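Local coordinates for racemase (Pseudovibrio sp. JE062, PDB 3MKC), which is a racemase-type member of the enolase superfamily, built from an enolase-like N-terminal domain and a TIM-barrel-like C-terminal domain, at residues A[220-223]-A[224-228]; A[108-111]-A[112-116]; A[344-348]-A[349-353]; A[67-71]-A[72-76]. One frame throughout, in Å; residues are numbered along the deposited sequence.

How the contacts relate
Contact 2 is fully buried, on helix 102-122 of the enolase-like N-terminal part; contacts 1, 3 and 4 are each partly exposed. Contacts 2 and 4 belong to the same N-terminal family region and touch through Ile71 and Ile110, with centres about 15 Å apart. Contacts 1 and 3 both belong to the barrel-type region, yet their centres are about 35 Å apart. The chemistry follows the setting. Contact 1 is a helix turn with apolar packing inward and a tyrosine-arginine pair outward. Contact 2 sets a carboxylate and a tyrosine ring in the core. Contact 3 starts a short helix at a glycine, and contact 4 is a loop turn held by an asparagine and a water.

Contact 1. Residues A[220-223]-A[224-228]; sequences YEVA and RLLNS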
loop_
_atom_site.group_PDB
_atom_site.type_symbol
_atom_site.label_atom_id
_atom_site.label_comp_id
_atom_site.label_asym_id
_atom_site.label_seq_id
_atom_site.Cartn_x
_atom_site.Cartn_y
_atom_site.Cartn_z
ATOM N N TYR A 220 19.859 -16.655 10.840
ATOM C CA TYR A 220 20.908 -17.507 10.286
ATOM C C TYR A 220 20.326 -18.473 9.252
ATOM O O TYR A 220 20.868 -18.636 8.157
ATOM C CB TYR A 220 21.592 -18.280 11.419
ATOM C CG TYR A 220 22.800 -19.067 10.977
ATOM C CD1 TYR A 220 24.066 -18.483 10.936
ATOM C CD2 TYR A 220 22.674 -20.396 10.591
ATOM C CE1 TYR A 220 25.181 -19.214 10.518
ATOM C CE2 TYR A 220 23.774 -21.130 10.174
ATOM C CZ TYR A 220 25.022 -20.535 10.139
ATOM O OH TYR A 220 26.100 -21.270 9.717
ATOM N N GLU A 221 19.221 -19.118 9.602
ATOM C CA GLU A 221 18.578 -20.054 8.681
ATOM C C GLU A 221 18.126 -19.317 7.414
ATOM O O GLU A 221 18.258 -19.827 6.295
ATOM C CB GLU A 221 17.387 -20.720 9.380
ATOM C CG GLU A 221 16.605 -21.696 8.528
ATOM C CD GLU A 221 15.507 -22.405 9.318
ATOM O OE1 GLU A 221 14.678 -21.717 9.954
ATOM O OE2 GLU A 221 15.469 -23.654 9.302
ATOM N N VAL A 222 17.604 -18.106 7.580
ATOM C CA VAL A 222 17.158 -17.331 6.430
ATOM C C VAL A 222 18.344 -16.956 5.542
ATOM O O VAL A 222 18.264 -17.059 4.321
ATOM C CB VAL A 222 16.423 -16.045 6.872
ATOM C CG1 VAL A 222 16.005 -15.233 5.655
ATOM C CG2 VAL A 222 15.200 -16.411 7.698
ATOM N N ALA A 223 19.451 -16.543 6.158
ATOM C CA ALA A 223 20.633 -16.158 5.384
ATOM C C ALA A 223 21.111 -17.327 4.530
ATOM O O ALA A 223 21.480 -17.138 3.370
ATOM C CB ALA A 223 21.751 -15.693 6.315
ATOM N N ARG A 224 21.104 -18.533 5.094
ATOM C CA ARG A 224 21.531 -19.711 4.333
ATOM C C ARG A 224 20.646 -19.885 3.114
ATOM O O ARG A 224 21.128 -20.110 2.005
ATOM C CB ARG A 224 21.459 -20.982 5.183
ATOM C CG ARG A 224 22.742 -21.304 5.899
ATOM C CD ARG A 224 22.717 -22.704 6.500
ATOM N NE ARG A 224 23.978 -23.000 7.172
ATOM C CZ ARG A 224 24.214 -24.109 7.866
ATOM N NH1 ARG A 224 23.267 -25.033 7.979
ATOM N NH2 ARG A 224 25.393 -24.284 8.453
ATOM N N LEU A 225 19.341 -19.782 3.326
ATOM C CA LEU A 225 18.394 -19.927 2.231
ATOM C C LEU A 225 18.617 -18.863 1.164
ATOM O O LEU A 225 18.769 -19.181 -0.012
ATOM C CB LEU A 225 16.961 -19.837 2.757
ATOM C CG LEU A 225 15.836 -19.686 1.728
ATOM C CD1 LEU A 225 15.849 -20.855 0.753
ATOM C CD2 LEU A 225 14.505 -19.605 2.451
ATOM N N LEU A 226 18.648 -17.598 1.570
ATOM C CA LEU A 226 18.838 -16.526 0.602
ATOM C C LEU A 226 20.183 -16.607 -0.107
ATOM O O LEU A 226 20.285 -16.306 -1.296
ATOM C CB LEU A 226 18.672 -15.163 1.280
ATOM C CG LEU A 226 17.277 -14.895 1.859
ATOM C CD1 LEU A 226 17.228 -13.471 2.398
ATOM C CD2 LEU A 226 16.207 -15.082 0.776
ATOM N N ASN A 227 21.220 -17.026 0.607
ATOM C CA ASN A 227 22.525 -17.134 -0.020
ATOM C C ASN A 227 22.569 -18.237 -1.071
ATOM O O ASN A 227 23.265 -18.109 -2.074
ATOM C CB ASN A 227 23.616 -17.360 1.032
ATOM C CG ASN A 227 23.947 -16.096 1.798
ATOM O OD1 ASN A 227 23.784 -14.994 1.279
ATOM N ND2 ASN A 227 24.429 -16.246 3.028
ATOM N N SER A 228 21.804 -19.302 -0.866
ATOM C CA SER A 228 21.808 -20.419 -1.815
ATOM C C SER A 228 21.030 -20.158 -3.103
ATOM O O SER A 228 21.160 -20.909 -4.071
ATOM C CB SER A 228 21.266 -21.685 -1.144
ATOM O OG SER A 228 19.866 -21.605 -0.951
#
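Tyr220 and Arg224 meet one turn apart on helix 219-228, the helix that joins strands 207-211 and 236-238 in a beta-alpha-beta unit of the barrel-type domain. Tyr220 has CG anti to the backbone N (chi1 -173°), which stands its ring out from the helix. The Arg224 chain, extended from CG to NE, reaches outward and back one turn and lays its guanidinium against the phenol end of that ring. NE comes within 3.5 Å of Tyr220 CE2, which sits over one face of the guanidinium toward its rim, while NH2 lies at the ring edge, in the ring plane. With the two planes 54° apart this is no stack, and the bond from Arg224 NH2 to Tyr220 OH is weak at 3.3 Å.

On the buried side of the helix, Val222 and Leu226 point the same way, with Val222 CG1 3.9 Å from Leu226 CD1. Val222 continues onto Phe216, Leu226 onto Tyr212, and Leu225 packs against helix 188-202. Leu226 N donates to Val222 O at 2.8 Å in a nearly straight bond, and further i to i+4 bonds run from the backbone N of Arg224, Leu225 and Asn227.

Asn227 folds back over the carbonyl that its own backbone uses: its CB is 3.2 Å from Ala223 O. The amide ND2 also passes close to that oxygen, but at a poor angle, and bonds instead to Asn255 O. At the far end of the segment the Ser228 hydroxyl turns back along the helix, OG donating to Leu225 O at 2.8 Å.

Contact 2. Residues A[108-111]-A[112-116]; sequences SGID and MALYD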
loop_
_atom_site.group_PDB
_atom_site.type_symbol
_atom_site.label_atom_id
_atom_site.label_comp_id
_atom_site.label_asym_id
_atom_site.label_seq_id
_atom_site.Cartn_x
_atom_site.Cartn_y
_atom_site.Cartn_z
ATOM N N SER A 108 -5.070 7.484 8.137
ATOM C CA SER A 108 -4.634 7.208 6.770
ATOM C C SER A 108 -5.765 7.371 5.749
ATOM O O SER A 108 -5.589 8.008 4.708
ATOM C CB SER A 108 -4.075 5.789 6.685
ATOM O OG SER A 108 -2.949 5.629 7.540
ATOM N N GLY A 109 -6.919 6.783 6.045
ATOM C CA GLY A 109 -8.048 6.889 5.132
ATOM C C GLY A 109 -8.477 8.326 4.911
ATOM O O GLY A 109 -8.834 8.719 3.799
ATOM N N ILE A 110 -8.466 9.122 5.973
ATOM C CA ILE A 110 -8.851 10.517 5.845
ATOM C C ILE A 110 -7.814 11.267 5.006
ATOM O O ILE A 110 -8.173 12.069 4.151
ATOM C CB ILE A 110 -8.994 11.196 7.236
ATOM C CG1 ILE A 110 -10.105 10.507 8.037
ATOM C CG2 ILE A 110 -9.314 12.674 7.065
ATOM C CD1 ILE A 110 -10.256 11.019 9.461
ATOM N N ASP A 111 -6.529 10.999 5.236
ATOM C CA ASP A 111 -5.486 11.683 4.476
ATOM C C ASP A 111 -5.644 11.431 2.979
ATOM O O ASP A 111 -5.563 12.350 2.169
ATOM C CB ASP A 111 -4.102 11.209 4.914
ATOM C CG ASP A 111 -2.986 11.909 4.161
ATOM O OD1 ASP A 111 -2.764 13.118 4.399
ATOM O OD2 ASP A 111 -2.333 11.246 3.325
HETATM N N MSE A 112 -5.869 10.172 2.627
HETATM C CA MSE A 112 -6.048 9.775 1.238
HETATM C C MSE A 112 -7.235 10.508 0.626
HETATM O O MSE A 112 -7.170 10.986 -0.509
HETATM C CB MSE A 112 -6.288 8.269 1.168
HETATM C CG MSE A 112 -6.241 7.692 -0.230
HETATM SE SE MSE A 112 -6.480 5.782 -0.193
HETATM C CE MSE A 112 -5.544 5.464 1.477
ATOM N N ALA A 113 -8.321 10.598 1.385
ATOM C CA ALA A 113 -9.529 11.262 0.899
ATOM C C ALA A 113 -9.336 12.763 0.680
ATOM O O ALA A 113 -10.036 13.372 -0.131
ATOM C CB ALA A 113 -10.677 11.019 1.866
ATOM N N LEU A 114 -8.399 13.368 1.402
ATOM C CA LEU A 114 -8.155 14.795 1.239
ATOM C C LEU A 114 -7.479 15.072 -0.092
ATOM O O LEU A 114 -7.727 16.097 -0.719
ATOM C CB LEU A 114 -7.298 15.334 2.384
ATOM C CG LEU A 114 -8.022 15.403 3.730
ATOM C CD1 LEU A 114 -7.057 15.874 4.800
ATOM C CD2 LEU A 114 -9.220 16.345 3.626
ATOM N N TYR A 115 -6.624 14.155 -0.530
ATOM C CA TYR A 115 -5.954 14.339 -1.808
ATOM C C TYR A 115 -6.991 14.280 -2.922
ATOM O O TYR A 115 -6.889 14.994 -3.917
ATOM C CB TYR A 115 -4.885 13.259 -2.003
ATOM C CG TYR A 115 -3.609 13.584 -1.265
ATOM C CD1 TYR A 115 -2.665 14.449 -1.820
ATOM C CD2 TYR A 115 -3.378 13.097 0.020
ATOM C CE1 TYR A 115 -1.533 14.828 -1.112
ATOM C CE2 TYR A 115 -2.244 13.472 0.741
ATOM C CZ TYR A 115 -1.331 14.339 0.170
ATOM O OH TYR A 115 -0.229 14.749 0.885
ATOM N N ASP A 116 -7.998 13.430 -2.748
ATOM C CA ASP A 116 -9.043 13.300 -3.754
ATOM C C ASP A 116 -9.899 14.560 -3.732
ATOM O O ASP A 116 -10.176 15.149 -4.775
ATOM C CB ASP A 116 -9.891 12.056 -3.472
ATOM C CG ASP A 116 -10.850 11.718 -4.609
ATOM O OD1 ASP A 116 -10.496 11.956 -5.781
ATOM O OD2 ASP A 116 -11.948 11.192 -4.327
#
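This is a buried turn-to-turn contact within the long helix 102-122, a main helix of the enolase-like N-terminal domain, and its most telling pair is Asp111 with Tyr115. All the touching residues are shielded from solvent: Ile110 and Ala113 lie against strand 29-38, Asp111 and Tyr115 against helix 83-93, and the selenomethionine Met112 against helix 319-331 from the C-terminal region.

The backbone holds the turn with regular i to i+4 bonds, among them Met112 N to Ser108 O at 3.0 Å. Further along, the pattern slackens. Leu114 N donates to Ile110 O at 3.0 Å and weakly to Asp111 O, and the bond from Tyr115 N to Asp111 O is itself weak and long, at 3.4 Å. The Tyr115 ring fills in beside that carbonyl: Asp111 O sits at its edge, near the ring plane, 3.2 Å from CD2.

The Asp111 carboxylate reaches the same edge, its CG lying in the plane of the ring and its own plane turned 75° from it. It gets there because CG is anti to the backbone N (chi1 -179°), while Tyr115 swings its ring back beside its own backbone N (chi1 -81°). Both polar ends then converge on one hydroxyl, since Asp111 OD1 and Tyr115 OH each bond to Thr295 OG1; that residue lies on helix 293-306, so the pair ties the two parts of the chain together. Where carboxylate and ring come nearest, Asp111 OD2 lies 3.4 Å from Tyr115 CE2.

Contact 3. Residues A[344-348]-A[349-353]; sequences EFCDG and ELRKY
Glu349 follows directly on Gly348 and opens the short helix 349-353. Its chain is bent at chi2 (70°), which folds the carboxylate back so that OE1 comes to 4.0 Å from Gly348 C. Leu350 turns away from the loop, its side chain packing on Val20 and Thr318. With Arg351 the helix closes back on the loop: CB lies 3.6 Å from Gly348 O, and CG passes 4.5 Å from Cys346 SG. A bend at chi2 then carries the guanidinium elsewhere, into a salt bridge from NH2 to Glu358.

Gly348 holds the N-cap position, where the loop that leaves strand 339-340 of the barrel-type sheet passes into the helix. Its backbone angles (phi 162°, psi 97°) would jam a CB against Asp347 O, so glycine fits here; its own carbonyl takes the first i to i+4 bond, Lys352 N donating to Gly348 O at 2.9 Å. The lysine's carbon chain passes close by, CG being 3.2 Å from Gly348 O. Extended beyond CG, the chain then runs back alongside the loop until CE is 3.6 Å from Cys346 O. Its ammonium NZ stays 4.7 Å from Asp347 OD1, not in contact, though the opposite charges may attract weakly.

Last in line, Tyr353 donates its backbone N to Glu349 O at 2.8 Å, while one face of its ring meets Lys352 CB and the ring itself reaches Phe382.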
loop_
_atom_site.group_PDB
_atom_site.type_symbol
_atom_site.label_atom_id
_atom_site.label_comp_id
_atom_site.label_asym_id
_atom_site.label_seq_id
_atom_site.Cartn_x
_atom_site.Cartn_y
_atom_site.Cartn_z
ATOM N N GLU A 344 -7.262 -8.512 -13.704
ATOM C CA GLU A 344 -7.084 -9.699 -14.538
ATOM C C GLU A 344 -6.001 -10.618 -13.981
ATOM O O GLU A 344 -5.685 -11.654 -14.576
ATOM C CB GLU A 344 -6.727 -9.294 -15.973
ATOM C CG GLU A 344 -7.844 -8.560 -16.704
ATOM C CD GLU A 344 -7.467 -8.172 -18.124
ATOM O OE1 GLU A 344 -7.154 -9.073 -18.932
ATOM O OE2 GLU A 344 -7.488 -6.963 -18.432
ATOM N N PHE A 345 -5.438 -10.237 -12.837
ATOM C CA PHE A 345 -4.381 -11.021 -12.201
ATOM C C PHE A 345 -4.668 -11.264 -10.727
ATOM O O PHE A 345 -3.747 -11.337 -9.911
ATOM C CB PHE A 345 -3.038 -10.301 -12.346
ATOM C CG PHE A 345 -2.477 -10.346 -13.735
ATOM C CD1 PHE A 345 -1.701 -11.420 -14.149
ATOM C CD2 PHE A 345 -2.747 -9.326 -14.638
ATOM C CE1 PHE A 345 -1.197 -11.476 -15.449
ATOM C CE2 PHE A 345 -2.251 -9.373 -15.932
ATOM C CZ PHE A 345 -1.474 -10.450 -16.339
ATOM N N CYS A 346 -5.943 -11.380 -10.384
ATOM C CA CYS A 346 -6.324 -11.616 -9.001
ATOM C C CYS A 346 -7.819 -11.849 -8.880
ATOM O O CYS A 346 -8.582 -11.586 -9.808
ATOM C CB CYS A 346 -5.957 -10.410 -8.137
ATOM S SG CYS A 346 -7.165 -9.065 -8.244
ATOM N N ASP A 347 -8.226 -12.351 -7.724
ATOM C CA ASP A 347 -9.632 -12.583 -7.452
ATOM C C ASP A 347 -9.996 -11.672 -6.292
ATOM O O ASP A 347 -9.241 -11.557 -5.324
ATOM C CB ASP A 347 -9.884 -14.045 -7.077
ATOM C CG ASP A 347 -9.632 -14.991 -8.234
ATOM O OD1 ASP A 347 -10.077 -14.677 -9.357
ATOM O OD2 ASP A 347 -8.998 -16.046 -8.019
ATOM N N GLY A 348 -11.141 -11.018 -6.399
ATOM C CA GLY A 348 -11.575 -10.116 -5.351
ATOM C C GLY A 348 -12.640 -9.183 -5.879
ATOM O O GLY A 348 -12.333 -8.166 -6.504
ATOM N N GLU A 349 -13.896 -9.538 -5.633
ATOM C CA GLU A 349 -15.032 -8.743 -6.082
ATOM C C GLU A 349 -14.912 -7.288 -5.638
ATOM O O GLU A 349 -15.149 -6.367 -6.413
ATOM C CB GLU A 349 -16.337 -9.323 -5.527
ATOM C CG GLU A 349 -16.766 -10.683 -6.089
ATOM C CD GLU A 349 -15.878 -11.833 -5.647
ATOM O OE1 GLU A 349 -15.386 -11.807 -4.500
ATOM O OE2 GLU A 349 -15.687 -12.778 -6.444
ATOM N N LEU A 350 -14.544 -7.090 -4.376
ATOM C CA LEU A 350 -14.411 -5.751 -3.819
ATOM C C LEU A 350 -13.381 -4.927 -4.592
ATOM O O LEU A 350 -13.641 -3.782 -4.972
ATOM C CB LEU A 350 -14.007 -5.854 -2.348
ATOM C CG LEU A 350 -14.589 -4.798 -1.418
ATOM C CD1 LEU A 350 -16.109 -4.781 -1.536
ATOM C CD2 LEU A 350 -14.169 -5.112 0.006
ATOM N N ARG A 351 -12.214 -5.515 -4.821
ATOM C CA ARG A 351 -11.151 -4.843 -5.557
ATOM C C ARG A 351 -11.600 -4.536 -6.984
ATOM O O ARG A 351 -11.209 -3.526 -7.570
ATOM C CB ARG A 351 -9.905 -5.728 -5.608
ATOM C CG ARG A 351 -8.851 -5.247 -6.599
ATOM C CD ARG A 351 -8.258 -3.919 -6.163
ATOM N NE ARG A 351 -7.323 -3.383 -7.149
ATOM C CZ ARG A 351 -7.683 -2.752 -8.261
ATOM N NH1 ARG A 351 -8.967 -2.569 -8.541
ATOM N NH2 ARG A 351 -6.757 -2.306 -9.098
ATOM N N LYS A 352 -12.424 -5.415 -7.535
ATOM C CA LYS A 352 -12.909 -5.250 -8.901
ATOM C C LYS A 352 -14.070 -4.276 -9.116
ATOM O O LYS A 352 -14.060 -3.508 -10.081
ATOM C CB LYS A 352 -13.315 -6.607 -9.473
ATOM C CG LYS A 352 -12.187 -7.604 -9.648
ATOM C CD LYS A 352 -12.727 -8.854 -10.320
ATOM C CE LYS A 352 -11.632 -9.845 -10.661
ATOM N NZ LYS A 352 -12.185 -10.989 -11.431
ATOM N N TYR A 353 -15.056 -4.287 -8.223
ATOM C CA TYR A 353 -16.239 -3.442 -8.402
ATOM C C TYR A 353 -16.485 -2.207 -7.527
ATOM O O TYR A 353 -17.304 -1.367 -7.899
ATOM C CB TYR A 353 -17.500 -4.307 -8.304
ATOM C CG TYR A 353 -17.398 -5.680 -8.929
ATOM C CD1 TYR A 353 -17.096 -5.839 -10.282
ATOM C CD2 TYR A 353 -17.636 -6.826 -8.169
ATOM C CE1 TYR A 353 -17.039 -7.113 -10.865
ATOM C CE2 TYR A 353 -17.581 -8.098 -8.736
ATOM C CZ TYR A 353 -17.286 -8.236 -10.082
ATOM O OH TYR A 353 -17.246 -9.494 -10.638
#

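Contact 4. Residues A[67-71]-A[72-76]; sequences WLTNI and TEKAI
Thr72 grips the Asn70 amide oxygen twice, its two donors lying on opposite sides of the amide plane. Thr72 OG1 donates to Asn70 OD1 at 2.7 Å from one side, and Thr72 N donates to the same oxygen at 2.9 Å from the other, each tilted 28° out of the plane. The second flat group is the carboxylate of Glu73. Thr69 CG2 stands over one of its faces, 3.6 Å from CD and only slightly farther from either oxygen, while OE1 bonds to Thr63 OG1.

Thr72 sets OG1 between its backbone N and carbonyl carbon (chi1 72°), which turns the hydroxyl to the same oxygen that its N-H uses. The other end of the amide is secured too, with Asn70 ND2 bonded to Ala59 O and Ile61 O, so bonds at both oxygen and nitrogen probably fix the orientation of the amide.

Behind the side chains the backbone bends sharply. Glu73 N reaches Asn70 O at 3.3 Å, but from well above the carbonyl plane. One water helps to close the bend: it donates to Asn70 O at 2.7 Å, accepts from Lys74 N at 2.8 Å, and has a weak bond to Ile71 O. Ile71 meanwhile faces the interior and packs on Met90.

Together these bonds make an Asx turn, from Asn70 OD1 to Thr72 N, laid over a type I beta turn of residues 70 to 73, within the loop that joins helix 52-59 to helix 83-93 in the enolase-like N-terminal domain.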
loop_
_atom_site.group_PDB
_atom_site.type_symbol
_atom_site.label_atom_id
_atom_site.label_comp_id
_atom_site.label_asym_id
_atom_site.label_seq_id
_atom_site.Cartn_x
_atom_site.Cartn_y
_atom_site.Cartn_z
ATOM N N TRP A 67 -5.462 15.025 24.154
ATOM C CA TRP A 67 -4.862 13.971 23.343
ATOM C C TRP A 67 -5.795 12.817 22.992
ATOM O O TRP A 67 -5.377 11.862 22.335
ATOM C CB TRP A 67 -3.617 13.442 24.051
ATOM C CG TRP A 67 -2.593 14.521 24.289
ATOM C CD1 TRP A 67 -1.803 15.120 23.350
ATOM C CD2 TRP A 67 -2.292 15.165 25.536
ATOM N NE1 TRP A 67 -1.032 16.098 23.935
ATOM C CE2 TRP A 67 -1.313 16.147 25.273
ATOM C CE3 TRP A 67 -2.756 15.008 26.846
ATOM C CZ2 TRP A 67 -0.787 16.970 26.275
ATOM C CZ3 TRP A 67 -2.234 15.827 27.844
ATOM C CH2 TRP A 67 -1.259 16.796 27.550
ATOM N N LEU A 68 -7.053 12.904 23.424
ATOM C CA LEU A 68 -8.036 11.861 23.139
ATOM C C LEU A 68 -9.242 12.528 22.486
ATOM O O LEU A 68 -10.273 12.754 23.111
ATOM C CB LEU A 68 -8.446 11.142 24.434
ATOM C CG LEU A 68 -9.399 9.944 24.342
ATOM C CD1 LEU A 68 -8.935 8.993 23.272
ATOM C CD2 LEU A 68 -9.456 9.232 25.696
ATOM N N THR A 69 -9.084 12.828 21.205
ATOM C CA THR A 69 -10.104 13.506 20.430
ATOM C C THR A 69 -10.648 12.609 19.327
ATOM O O THR A 69 -9.972 11.684 18.877
ATOM C CB THR A 69 -9.492 14.757 19.788
ATOM O OG1 THR A 69 -8.742 15.471 20.779
ATOM C CG2 THR A 69 -10.569 15.660 19.213
ATOM N N ASN A 70 -11.880 12.867 18.902
ATOM C CA ASN A 70 -12.449 12.100 17.811
ATOM C C ASN A 70 -11.573 12.498 16.614
ATOM O O ASN A 70 -11.245 13.673 16.453
ATOM C CB ASN A 70 -13.909 12.502 17.578
ATOM C CG ASN A 70 -14.503 11.824 16.369
ATOM O OD1 ASN A 70 -14.237 12.218 15.234
ATOM N ND2 ASN A 70 -15.297 10.781 16.601
ATOM N N ILE A 71 -11.193 11.526 15.789
ATOM C CA ILE A 71 -10.306 11.779 14.650
ATOM C C ILE A 71 -10.797 12.825 13.645
ATOM O O ILE A 71 -10.017 13.658 13.174
ATOM C CB ILE A 71 -9.989 10.453 13.894
ATOM C CG1 ILE A 71 -9.054 10.710 12.705
ATOM C CG2 ILE A 71 -11.266 9.820 13.392
ATOM C CD1 ILE A 71 -7.691 11.191 13.091
ATOM N N THR A 72 -12.084 12.794 13.327
ATOM C CA THR A 72 -12.632 13.731 12.351
ATOM C C THR A 72 -12.780 15.157 12.858
ATOM O O THR A 72 -12.782 16.098 12.075
ATOM C CB THR A 72 -14.012 13.278 11.875
ATOM O OG1 THR A 72 -14.959 13.477 12.932
ATOM C CG2 THR A 72 -13.991 11.810 11.506
ATOM N N GLU A 73 -12.897 15.317 14.171
ATOM C CA GLU A 73 -13.098 16.631 14.761
ATOM C C GLU A 73 -12.140 17.720 14.294
ATOM O O GLU A 73 -12.566 18.828 13.963
ATOM C CB GLU A 73 -13.055 16.528 16.284
ATOM C CG GLU A 73 -13.600 17.749 17.001
ATOM C CD GLU A 73 -13.555 17.602 18.513
ATOM O OE1 GLU A 73 -14.122 16.617 19.033
ATOM O OE2 GLU A 73 -12.949 18.474 19.175
ATOM N N LYS A 74 -10.849 17.417 14.251
ATOM C CA LYS A 74 -9.878 18.423 13.842
ATOM C C LYS A 74 -9.792 18.687 12.341
ATOM O O LYS A 74 -9.034 19.554 11.910
ATOM C CB LYS A 74 -8.498 18.057 14.393
ATOM C CG LYS A 74 -8.437 18.055 15.911
ATOM C CD LYS A 74 -8.659 19.454 16.486
ATOM C CE LYS A 74 -8.740 19.403 18.005
ATOM N NZ LYS A 74 -8.836 20.753 18.618
ATOM N N ALA A 75 -10.573 17.951 11.555
ATOM C CA ALA A 75 -10.599 18.111 10.106
ATOM C C ALA A 75 -11.827 18.917 9.682
ATOM O O ALA A 75 -11.756 19.740 8.772
ATOM C CB ALA A 75 -10.618 16.748 9.431
ATOM N N ILE A 76 -12.952 18.675 10.348
ATOM C CA ILE A 76 -14.189 19.387 10.044
ATOM C C ILE A 76 -13.972 20.898 10.098
ATOM O O ILE A 76 -13.418 21.425 11.066
ATOM C CB ILE A 76 -15.307 19.026 11.047
ATOM C CG1 ILE A 76 -15.510 17.514 11.085
ATOM C CG2 ILE A 76 -16.601 19.744 10.662
ATOM C CD1 ILE A 76 -15.930 16.916 9.773
HETATM O O HOH W 1 -9.441 15.141 15.110
#